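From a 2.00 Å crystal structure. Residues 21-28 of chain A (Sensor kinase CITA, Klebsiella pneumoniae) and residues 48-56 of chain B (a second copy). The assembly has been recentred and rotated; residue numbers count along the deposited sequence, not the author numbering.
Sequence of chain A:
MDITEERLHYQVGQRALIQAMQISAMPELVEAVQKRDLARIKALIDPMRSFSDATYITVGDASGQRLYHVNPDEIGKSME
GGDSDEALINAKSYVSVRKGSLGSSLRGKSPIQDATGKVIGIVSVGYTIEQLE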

# COMPACT_ATOMS: atom_id res chain seq x y z
N MET A 21 -5.85 14.56 -2.69
CA MET A 21 -6.57 14.75 -3.94
C MET A 21 -7.44 13.54 -4.28
O MET A 21 -8.55 13.70 -4.78
CB MET A 21 -5.59 15.00 -5.09
CG MET A 21 -4.82 16.31 -4.98
SD MET A 21 -3.79 16.60 -6.43
CE MET A 21 -3.05 18.18 -6.01
N GLN A 22 -6.93 12.35 -4.00
CA GLN A 22 -7.64 11.12 -4.35
C GLN A 22 -8.81 10.84 -3.41
O GLN A 22 -9.92 10.56 -3.86
CB GLN A 22 -6.67 9.93 -4.35
CG GLN A 22 -5.33 10.22 -5.02
CD GLN A 22 -5.48 10.61 -6.47
OE1 GLN A 22 -6.35 10.11 -7.18
NE2 GLN A 22 -4.61 11.50 -6.94
N ILE A 23 -8.55 10.92 -2.11
CA ILE A 23 -9.57 10.64 -1.11
C ILE A 23 -10.74 11.62 -1.21
O ILE A 23 -11.90 11.22 -1.07
CB ILE A 23 -8.99 10.69 0.32
CG1 ILE A 23 -7.91 9.61 0.49
CG2 ILE A 23 -10.09 10.51 1.35
CD1 ILE A 23 -7.24 9.62 1.84
N SER A 24 -10.44 12.89 -1.45
CA SER A 24 -11.47 13.91 -1.56
C SER A 24 -12.17 13.87 -2.91
O SER A 24 -13.08 14.66 -3.17
CB SER A 24 -10.89 15.30 -1.31
OG SER A 24 -9.84 15.59 -2.22
N ALA A 25 -11.76 12.94 -3.77
CA ALA A 25 -12.32 12.83 -5.11
C ALA A 25 -13.25 11.63 -5.25
O ALA A 25 -14.01 11.54 -6.21
CB ALA A 25 -11.21 12.77 -6.15
N MET A 26 -13.18 10.72 -4.29
CA MET A 26 -13.98 9.50 -4.33
C MET A 26 -15.48 9.79 -4.29
O MET A 26 -15.95 10.50 -3.40
CB MET A 26 -13.59 8.56 -3.20
CG MET A 26 -12.20 7.97 -3.35
SD MET A 26 -11.73 6.93 -1.96
CE MET A 26 -10.18 6.26 -2.56
N PRO A 27 -16.23 9.24 -5.26
CA PRO A 27 -17.67 9.43 -5.40
C PRO A 27 -18.43 8.94 -4.17
O PRO A 27 -19.40 9.57 -3.75
CB PRO A 27 -18.02 8.57 -6.61
CG PRO A 27 -16.75 8.41 -7.36
CD PRO A 27 -15.68 8.37 -6.31
N GLU A 28 -17.99 7.82 -3.61
CA GLU A 28 -18.62 7.27 -2.42
C GLU A 28 -18.56 8.27 -1.27
O GLU A 28 -19.50 8.40 -0.49
CB GLU A 28 -17.95 5.95 -2.01
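Chain B (48-56) MRSFSDATY

Chain B meets chain A where both backbones are leaving a helix. In chain A the helix that began earlier runs through I23(A); S24(A), A25(A) and M26(A) make the turn, with A25(A) N still hydrogen-bonded to Q22(A) O at 3.0 Å, and M26(A) takes the N-cap position before a new helix starts at P27(A). In chain B the helix runs through F51(B), and S52(B), at phi/psi -81/158, is the first residue to drop helical angles. S52(B) N and S52(B) OG both donate to M48(B) O, each at 2.9 Å, so the helix end is tied off by backbone and side chain together. From there D53(B) to T55(B) run as loop past the helix end and the turn, heading obliquely in roughly the same sense as Q22(A) to M26(A). The backbones come closest at Q22(A) and T55(B), whose CA atoms lie 5.1 Å apart.

T55(B) is the hub, with the largest area covered in either stretch. Its methyl packs on the turn, T55(B) CG2 to A25(A) CB at 3.7 Å and to A25(A) O at 3.6 Å, while T55(B) OG1 lies 3.0 Å from Q22(A) OE1, close enough for a hydrogen bond, although the hydroxyl proton has another acceptor within reach. The CA-to-CB bond of Q22(A) points toward chain B, chi1 and chi2 are both m, and Q22(A) CG presses to 2.9 Å from D53(B) O, a tight contact of carbon on carbonyl.

M26(A) starts sideways, but its extended chain (m, t, t) carries the thioether end to chain B's backbone: CE is 3.6 Å from A54(B) O and 3.8 Å from R49(B) O. Beside it, P27(A) CD sits 3.9 Å from T55(B) O. The rule to read here is one small two-faced residue set into a turn, flanked by Q22(A) and M26(A), whose carbons pack against chain B carbonyl oxygens.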

# COMPACT_ATOMS: atom_id res chain seq x y z
N MET B 48 -9.52 -3.14 -3.15
CA MET B 48 -8.53 -2.38 -3.92
C MET B 48 -8.80 -0.87 -3.91
O MET B 48 -7.87 -0.07 -3.97
CB MET B 48 -8.46 -2.88 -5.36
CG MET B 48 -8.05 -4.34 -5.49
SD MET B 48 -7.94 -4.87 -7.20
CE MET B 48 -7.49 -6.59 -6.99
N ARG B 49 -10.07 -0.50 -3.84
CA ARG B 49 -10.46 0.91 -3.84
C ARG B 49 -9.80 1.66 -2.68
O ARG B 49 -9.07 2.62 -2.89
CB ARG B 49 -11.98 1.05 -3.76
N SER B 50 -10.08 1.22 -1.46
CA SER B 50 -9.51 1.84 -0.27
C SER B 50 -8.00 1.62 -0.22
O SER B 50 -7.25 2.47 0.26
CB SER B 50 -10.17 1.29 0.99
OG SER B 50 -11.58 1.45 0.94
N PHE B 51 -7.57 0.46 -0.71
CA PHE B 51 -6.15 0.11 -0.74
C PHE B 51 -5.34 1.17 -1.48
O PHE B 51 -4.51 1.86 -0.89
CB PHE B 51 -5.97 -1.24 -1.43
CG PHE B 51 -6.48 -2.40 -0.63
CD1 PHE B 51 -7.19 -2.20 0.54
CD2 PHE B 51 -6.29 -3.70 -1.07
CE1 PHE B 51 -7.67 -3.27 1.27
CE2 PHE B 51 -6.77 -4.77 -0.35
CZ PHE B 51 -7.46 -4.56 0.82
N SER B 52 -5.59 1.29 -2.78
CA SER B 52 -4.86 2.22 -3.63
C SER B 52 -5.41 3.63 -3.52
O SER B 52 -6.56 3.84 -3.12
CB SER B 52 -4.91 1.75 -5.09
OG SER B 52 -6.25 1.72 -5.56
N ASP B 53 -4.58 4.61 -3.88
CA ASP B 53 -5.00 6.01 -3.89
C ASP B 53 -5.67 6.32 -5.22
O ASP B 53 -5.50 7.41 -5.78
N ALA B 54 -6.43 5.36 -5.73
CA ALA B 54 -7.13 5.51 -6.99
C ALA B 54 -8.52 6.08 -6.77
O ALA B 54 -9.30 5.55 -5.98
CB ALA B 54 -7.21 4.18 -7.72
N THR B 55 -8.83 7.17 -7.47
CA THR B 55 -10.14 7.80 -7.37
C THR B 55 -11.24 6.78 -7.63
O THR B 55 -12.21 6.70 -6.88
CB THR B 55 -10.28 8.97 -8.35
OG1 THR B 55 -9.19 9.89 -8.16
CG2 THR B 55 -11.59 9.71 -8.12
N TYR B 56 -11.07 5.99 -8.69
CA TYR B 56 -12.02 4.94 -9.01
C TYR B 56 -11.35 3.77 -9.73
O TYR B 56 -10.23 3.88 -10.21
CB TYR B 56 -13.18 5.48 -9.85
CG TYR B 56 -12.79 5.89 -11.25
CD1 TYR B 56 -12.87 4.99 -12.31
CD2 TYR B 56 -12.35 7.18 -11.52
CE1 TYR B 56 -12.52 5.37 -13.59
CE2 TYR B 56 -12.00 7.56 -12.81
CZ TYR B 56 -12.09 6.65 -13.84
OH TYR B 56 -11.74 7.02 -15.11